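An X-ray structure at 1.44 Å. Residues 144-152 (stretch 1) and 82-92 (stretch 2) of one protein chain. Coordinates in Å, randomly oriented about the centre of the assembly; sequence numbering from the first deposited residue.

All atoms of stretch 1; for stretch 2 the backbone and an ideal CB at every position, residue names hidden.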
# COMPACT_ATOMS: atom_id res chain seq x y z
N TRP A 144 -2.37 4.46 2.37
CA TRP A 144 -3.43 5.06 3.20
C TRP A 144 -2.79 6.18 3.99
O TRP A 144 -1.71 5.98 4.57
CB TRP A 144 -4.01 4.02 4.17
CG TRP A 144 -4.76 2.95 3.44
CD1 TRP A 144 -4.23 1.97 2.66
CD2 TRP A 144 -6.20 2.77 3.40
NE1 TRP A 144 -5.24 1.20 2.12
CE2 TRP A 144 -6.45 1.67 2.55
CE3 TRP A 144 -7.29 3.45 3.97
CZ2 TRP A 144 -7.73 1.19 2.28
CZ3 TRP A 144 -8.59 3.00 3.67
CH2 TRP A 144 -8.79 1.86 2.84
N LEU A 145 -3.46 7.32 4.01
CA LEU A 145 -3.01 8.52 4.71
C LEU A 145 -4.10 9.09 5.60
O LEU A 145 -5.29 9.14 5.22
CB LEU A 145 -2.57 9.61 3.72
CG LEU A 145 -1.29 9.41 2.92
CD1 LEU A 145 -1.27 10.41 1.77
CD2 LEU A 145 -0.08 9.54 3.80
N THR A 146 -3.69 9.49 6.79
CA THR A 146 -4.51 10.39 7.58
C THR A 146 -3.70 11.67 7.64
O THR A 146 -2.65 11.73 8.29
CB THR A 146 -4.80 9.84 8.99
OG1 THR A 146 -5.53 8.61 8.85
CG2 THR A 146 -5.64 10.84 9.79
N GLY A 147 -4.17 12.69 6.92
CA GLY A 147 -3.36 13.91 6.70
C GLY A 147 -2.07 13.54 5.99
O GLY A 147 -2.10 12.89 4.94
N SER A 148 -0.93 13.92 6.57
CA SER A 148 0.38 13.58 6.00
C SER A 148 1.02 12.31 6.62
O SER A 148 2.19 12.00 6.37
CB SER A 148 1.32 14.76 6.14
OG SER A 148 1.51 15.02 7.51
N GLN A 149 0.24 11.58 7.41
CA GLN A 149 0.76 10.41 8.13
C GLN A 149 0.36 9.09 7.47
O GLN A 149 -0.84 8.76 7.36
CB GLN A 149 0.32 10.43 9.60
CG GLN A 149 0.76 11.71 10.35
CD GLN A 149 2.27 11.85 10.51
OE1 GLN A 149 3.00 10.86 10.60
NE2 GLN A 149 2.75 13.09 10.56
N ALA A 150 1.37 8.33 7.04
CA ALA A 150 1.19 7.01 6.44
C ALA A 150 0.53 6.06 7.43
O ALA A 150 0.93 6.00 8.60
CB ALA A 150 2.55 6.45 6.01
N GLN A 151 -0.49 5.33 6.97
CA GLN A 151 -1.26 4.38 7.79
C GLN A 151 -1.09 2.93 7.41
O GLN A 151 -1.10 2.08 8.30
CB GLN A 151 -2.76 4.72 7.77
CG GLN A 151 -3.10 6.11 8.31
CD GLN A 151 -2.57 6.34 9.70
OE1 GLN A 151 -2.81 5.53 10.59
NE2 GLN A 151 -1.84 7.45 9.91
N GLY A 152 -0.99 2.63 6.11
CA GLY A 152 -1.03 1.24 5.67
C GLY A 152 -1.04 1.13 4.17
O GLY A 152 -0.95 2.14 3.47
N UNK A 82 -0.43 15.96 -5.74
CA UNK A 82 0.12 15.00 -4.77
C UNK A 82 -0.08 15.42 -3.31
O UNK A 82 -0.39 16.58 -3.02
CB UNK A 82 1.61 14.81 -5.03
N UNK A 83 0.10 14.44 -2.42
CA UNK A 83 0.22 14.67 -0.96
C UNK A 83 1.63 14.23 -0.51
O UNK A 83 2.14 13.19 -0.94
CB UNK A 83 -0.86 13.91 -0.19
N UNK A 84 2.25 15.03 0.36
CA UNK A 84 3.57 14.70 0.88
C UNK A 84 3.45 13.93 2.19
O UNK A 84 2.75 14.36 3.11
CB UNK A 84 4.40 15.97 1.08
N UNK A 85 4.12 12.78 2.24
CA UNK A 85 4.18 11.92 3.43
C UNK A 85 5.27 12.46 4.36
O UNK A 85 6.42 12.62 3.94
CB UNK A 85 4.46 10.46 3.05
N UNK A 86 4.91 12.78 5.60
CA UNK A 86 5.90 13.33 6.54
C UNK A 86 6.25 12.37 7.70
O UNK A 86 7.13 12.66 8.50
CB UNK A 86 5.37 14.65 7.12
N UNK A 87 5.56 11.24 7.78
CA UNK A 87 5.77 10.31 8.88
C UNK A 87 4.74 9.19 8.82
O UNK A 87 3.97 9.10 7.85
CB UNK A 87 5.70 11.04 10.22
N UNK A 88 4.74 8.34 9.85
CA UNK A 88 3.79 7.23 9.94
C UNK A 88 3.17 7.12 11.33
O UNK A 88 2.98 6.02 11.88
CB UNK A 88 4.48 5.91 9.58
N UNK A 89 2.81 8.28 11.89
CA UNK A 89 2.08 8.32 13.16
C UNK A 89 0.70 7.70 12.96
O UNK A 89 -0.11 8.19 12.17
CB UNK A 89 1.96 9.75 13.68
N UNK A 90 0.45 6.62 13.70
CA UNK A 90 -0.77 5.82 13.60
C UNK A 90 -1.99 6.63 14.03
O UNK A 90 -1.99 7.25 15.09
CB UNK A 90 -0.65 4.56 14.45
N UNK A 91 -3.01 6.62 13.19
CA UNK A 91 -4.27 7.27 13.50
C UNK A 91 -5.11 6.38 14.41
O UNK A 91 -4.98 5.16 14.38
CB UNK A 91 -5.03 7.60 12.22
N UNK A 92 -5.97 7.00 15.20
CA UNK A 92 -6.87 6.30 16.09
C UNK A 92 -8.06 5.69 15.37
O UNK A 92 -8.47 6.15 14.29
CB UNK A 92 -7.36 7.25 17.18

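Position 82 lies in a strand, and its ideal CB has nothing of stretch 1 within 5.5 Å. Stretch 1 sets no preference here. The residue is Thr-82, chi1 p, which makes no contact.

Position 83 points toward stretch 1. Its ideal CB is 4.0 Å from Leu-145 CD1. The extended backbone and the apolar neighbour suit Val, Ile or Leu. The residue is Val-83, chi1 t; its CG1 lies 4.0 Å from Leu-145 CD1.

Position 84 points away, into space that stretch 1 leaves open. Many residues would suit, beta-branched ones among them. It is Thr-84. Its backbone O packs 3.4 Å from Ser-148 CB.

Position 85 points sideways. Its ideal CB is 4.7 Å from Leu-145 CD2 and 5.3 Å from Ala-150 CB, so a medium apolar side chain fits. The residue is Val-85. CG2 reaches Leu-145 CD2 at 4.0 Å, and CG1 reaches Ala-150 CB at 4.1 Å; the two methyls divide the apolar patch.

Position 86 donates its backbone N to Ser-148 O at 2.9 Å. Its ideal CB is 3.9 Å from Ser-148 OG, so a short polar side chain, Ser or Thr, would suit. The residue is Thr-86, chi1 p. Its OG1 hydrogen-bonds Ser-148 OG at 2.8 Å; either hydroxyl could donate.

Position 87 has an ideal CB 2.7 Å from Gln-149 OE1, a clash. Its phi/psi of 173/-173 is also fully extended. Glycine is strongly indicated, and the residue is Gly-87. Its O accepts from Ala-150 N at 2.8 Å.

Position 88 points away overall, although its ideal CB is 3.7 Å from Ala-150 O. A small side chain or one turning outward would suit. The residue is Ser-88, whose OG is hydrogen-bonded elsewhere in the structure. One water donates to both Ser-88 O (2.8 Å) and Ala-150 O (2.9 Å), linking the two backbones.

Position 89 points sideways, its ideal CB 3.4 Å from Gln-149 OE1. The main links use its backbone, so many side chains would suit. The residue is Gln-89. Its N donates to Gln-149 OE1 at 2.9 Å, and its O accepts from Gln-151 NE2 at 2.9 Å.

Position 90 points away, leaving the choice wide. It is Glu-90, with an extended side chain.

Position 91 points toward Gln-151 OE1 and Thr-146 OG1, 3.4 and 3.5 Å from its ideal CB. A small residue suits this close fit. It is Ala-91, whose N donates to Gln-151 OE1 at 2.8 Å.

Position 92 points away and is unconstrained by stretch 1. It is Ala-92.

Stretch 2 82-92: TVTVTGSQEAA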
# COMPACT_ATOMS: atom_id res chain seq x y z
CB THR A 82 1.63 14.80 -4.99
OG1 THR A 82 2.29 16.08 -4.93
CG2 THR A 82 1.89 14.13 -6.34
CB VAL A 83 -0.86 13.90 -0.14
CG1 VAL A 83 -0.81 14.32 1.33
CG2 VAL A 83 -2.26 14.12 -0.70
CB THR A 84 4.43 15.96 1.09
OG1 THR A 84 4.59 16.62 -0.17
CG2 THR A 84 5.82 15.58 1.64
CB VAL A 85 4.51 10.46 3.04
CG1 VAL A 85 4.57 9.57 4.27
CG2 VAL A 85 3.47 9.92 2.07
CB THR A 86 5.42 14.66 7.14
OG1 THR A 86 4.23 14.43 7.89
CG2 THR A 86 5.15 15.70 6.07
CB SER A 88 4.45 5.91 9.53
OG SER A 88 5.54 5.62 10.38
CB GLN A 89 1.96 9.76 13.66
CG GLN A 89 1.11 9.90 14.91
CD GLN A 89 0.76 11.35 15.23
OE1 GLN A 89 1.16 11.87 16.27
NE2 GLN A 89 0.03 12.00 14.33
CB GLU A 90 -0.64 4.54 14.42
CG GLU A 90 -1.79 3.56 14.30
CD GLU A 90 -1.65 2.41 15.27
OE1 GLU A 90 -0.53 2.18 15.79
OE2 GLU A 90 -2.67 1.75 15.54
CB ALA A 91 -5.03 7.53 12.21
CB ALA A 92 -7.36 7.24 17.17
O HOH W 1 0.84 4.46 11.03
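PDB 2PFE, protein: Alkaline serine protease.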